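Local coordinates for ethanolamine kinase Pv091845 (Plasmodium vivax, PDB 2QG7), which probably phosphorylates ethanolamine, the first step on the route from ethanolamine to phosphatidylethanolamine, at residues 212-216 with 217-221. Residues are numbered along the deposited sequence; the frame is centred on the assembly and turned at random.
Sequences IKLNE and NLYKE
L218, in the first turn of helix 216-226, packs against both L214 and N215 of the loop that leads into it. With CG of L218 set between its backbone N and carbonyl carbon (chi1 55°), both methyls lie close to the preceding residues. One methyl, CD1, meets CD2 of L214 at 3.6 Å, the two leucines crossing at about a right angle. The other, CD2, lies 3.4 Å from ND2 of N215, and CG of L218 packs against OD1 of that amide; the side chains of N215 and L218 also cross at about a right angle, in van der Waals contact. The loop joins helix 196-210 to helix 216-226 in the protein-kinase-like fold of the choline/ethanolamine kinase family. N215 is the N-cap residue of the second helix; its side chain makes no capping bond, but its carbonyl accepts the first i to i+4 bond of the helix, from Y219 N to N215 O at 3.1 Å, nearly in line with the C=O. CB of Y219 points toward the loop, and ring atom CE1 lies 3.6 Å from CB of L214, approached obliquely, while L214 O lies in the ring plane at its edge. Elsewhere in the chain, Y219 OH is hydrogen-bonded to P233 O, and both Y219 and L214 touch P357 of strand 356-359. K220 N donates to E216 O at 3.3 Å, from well above the carbonyl plane; CB of K220 also lies near that oxygen.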
loop_
_atom_site.group_PDB
_atom_site.type_symbol
_atom_site.label_atom_id
_atom_site.label_comp_id
_atom_site.label_asym_id
_atom_site.label_seq_id
_atom_site.Cartn_x
_atom_site.Cartn_y
_atom_site.Cartn_z
ATOM N N ILE D 212 -22.289 5.491 -29.066
ATOM C CA ILE D 212 -22.298 4.402 -30.026
ATOM C C ILE D 212 -23.465 3.462 -29.748
ATOM O O ILE D 212 -23.547 2.851 -28.677
ATOM C CB ILE D 212 -20.943 3.636 -30.048
ATOM C CG1 ILE D 212 -19.808 4.572 -30.445
ATOM C CG2 ILE D 212 -20.972 2.480 -30.999
ATOM C CD1 ILE D 212 -18.473 3.917 -30.357
ATOM N N LYS D 213 -24.358 3.356 -30.734
ATOM C CA LYS D 213 -25.546 2.517 -30.640
ATOM C C LYS D 213 -25.213 1.043 -30.693
ATOM O O LYS D 213 -24.352 0.603 -31.484
ATOM C CB LYS D 213 -26.563 2.881 -31.731
ATOM C CG LYS D 213 -27.257 4.231 -31.491
ATOM C CD LYS D 213 -28.224 4.555 -32.622
ATOM C CE LYS D 213 -28.596 6.064 -32.617
ATOM N NZ LYS D 213 -29.658 6.285 -33.652
ATOM N N LEU D 214 -25.920 0.286 -29.839
ATOM C CA LEU D 214 -25.697 -1.157 -29.744
ATOM C C LEU D 214 -26.948 -1.889 -30.161
ATOM O O LEU D 214 -27.925 -1.976 -29.400
ATOM C CB LEU D 214 -25.251 -1.578 -28.323
ATOM C CG LEU D 214 -23.904 -1.027 -27.798
ATOM C CD1 LEU D 214 -23.643 -1.531 -26.353
ATOM C CD2 LEU D 214 -22.732 -1.443 -28.727
ATOM N N ASN D 215 -26.905 -2.408 -31.391
ATOM C CA ASN D 215 -28.068 -3.065 -31.989
ATOM C C ASN D 215 -28.035 -4.566 -31.727
ATOM O O ASN D 215 -27.034 -5.086 -31.235
ATOM C CB ASN D 215 -28.144 -2.772 -33.493
ATOM C CG ASN D 215 -26.799 -2.868 -34.171
ATOM O OD1 ASN D 215 -26.467 -3.903 -34.780
ATOM N ND2 ASN D 215 -26.006 -1.786 -34.062
ATOM N N GLU D 216 -29.129 -5.243 -32.089
ATOM C CA GLU D 216 -29.383 -6.639 -31.717
ATOM C C GLU D 216 -28.403 -7.648 -32.272
ATOM O O GLU D 216 -28.188 -8.704 -31.666
ATOM C CB GLU D 216 -30.807 -7.054 -32.113
ATOM C CG GLU D 216 -31.927 -6.307 -31.352
ATOM C CD GLU D 216 -31.758 -6.362 -29.822
ATOM O OE1 GLU D 216 -31.143 -7.379 -29.282
ATOM O OE2 GLU D 216 -32.254 -5.384 -29.166
ATOM N N ASN D 217 -27.818 -7.332 -33.424
ATOM C CA ASN D 217 -26.971 -8.295 -34.123
ATOM C C ASN D 217 -25.540 -8.341 -33.602
ATOM O O ASN D 217 -24.966 -9.431 -33.436
ATOM C CB ASN D 217 -26.991 -8.040 -35.629
ATOM C CG ASN D 217 -28.319 -8.406 -36.262
ATOM O OD1 ASN D 217 -29.096 -9.191 -35.702
ATOM N ND2 ASN D 217 -28.588 -7.839 -37.440
ATOM N N LEU D 218 -24.965 -7.163 -33.358
ATOM C CA LEU D 218 -23.627 -7.079 -32.753
ATOM C C LEU D 218 -23.663 -7.437 -31.273
ATOM O O LEU D 218 -22.682 -7.948 -30.741
ATOM C CB LEU D 218 -22.959 -5.709 -32.979
ATOM C CG LEU D 218 -23.626 -4.394 -32.567
ATOM C CD1 LEU D 218 -23.430 -4.086 -31.071
ATOM C CD2 LEU D 218 -23.021 -3.292 -33.449
ATOM N N TYR D 219 -24.805 -7.188 -30.633
ATOM C CA TYR D 219 -24.988 -7.523 -29.238
ATOM C C TYR D 219 -25.003 -9.026 -29.053
ATOM O O TYR D 219 -24.507 -9.519 -28.043
ATOM C CB TYR D 219 -26.283 -6.936 -28.699
ATOM C CG TYR D 219 -26.116 -6.230 -27.381
ATOM C CD1 TYR D 219 -26.441 -4.888 -27.258
ATOM C CD2 TYR D 219 -25.614 -6.892 -26.264
ATOM C CE1 TYR D 219 -26.284 -4.228 -26.058
ATOM C CE2 TYR D 219 -25.452 -6.236 -25.063
ATOM C CZ TYR D 219 -25.789 -4.908 -24.972
ATOM O OH TYR D 219 -25.643 -4.232 -23.799
ATOM N N LYS D 220 -25.573 -9.741 -30.022
ATOM C CA LYS D 220 -25.621 -11.202 -30.001
ATOM C C LYS D 220 -24.222 -11.784 -30.232
ATOM O O LYS D 220 -23.842 -12.784 -29.603
ATOM C CB LYS D 220 -26.619 -11.721 -31.057
ATOM C CG LYS D 220 -26.895 -13.246 -31.035
ATOM C CD LYS D 220 -28.031 -13.634 -30.067
ATOM C CE LYS D 220 -28.001 -15.152 -29.715
ATOM N NZ LYS D 220 -26.947 -15.523 -28.682
ATOM N N GLU D 221 -23.465 -11.145 -31.129
ATOM C CA GLU D 221 -22.086 -11.551 -31.451
ATOM C C GLU D 221 -21.174 -11.463 -30.236
ATOM O O GLU D 221 -20.263 -12.268 -30.080
ATOM C CB GLU D 221 -21.502 -10.675 -32.559
ATOM C CG GLU D 221 -22.011 -10.973 -33.944
ATOM C CD GLU D 221 -21.308 -10.145 -35.015
ATOM O OE1 GLU D 221 -20.795 -9.030 -34.700
ATOM O OE2 GLU D 221 -21.271 -10.614 -36.177
#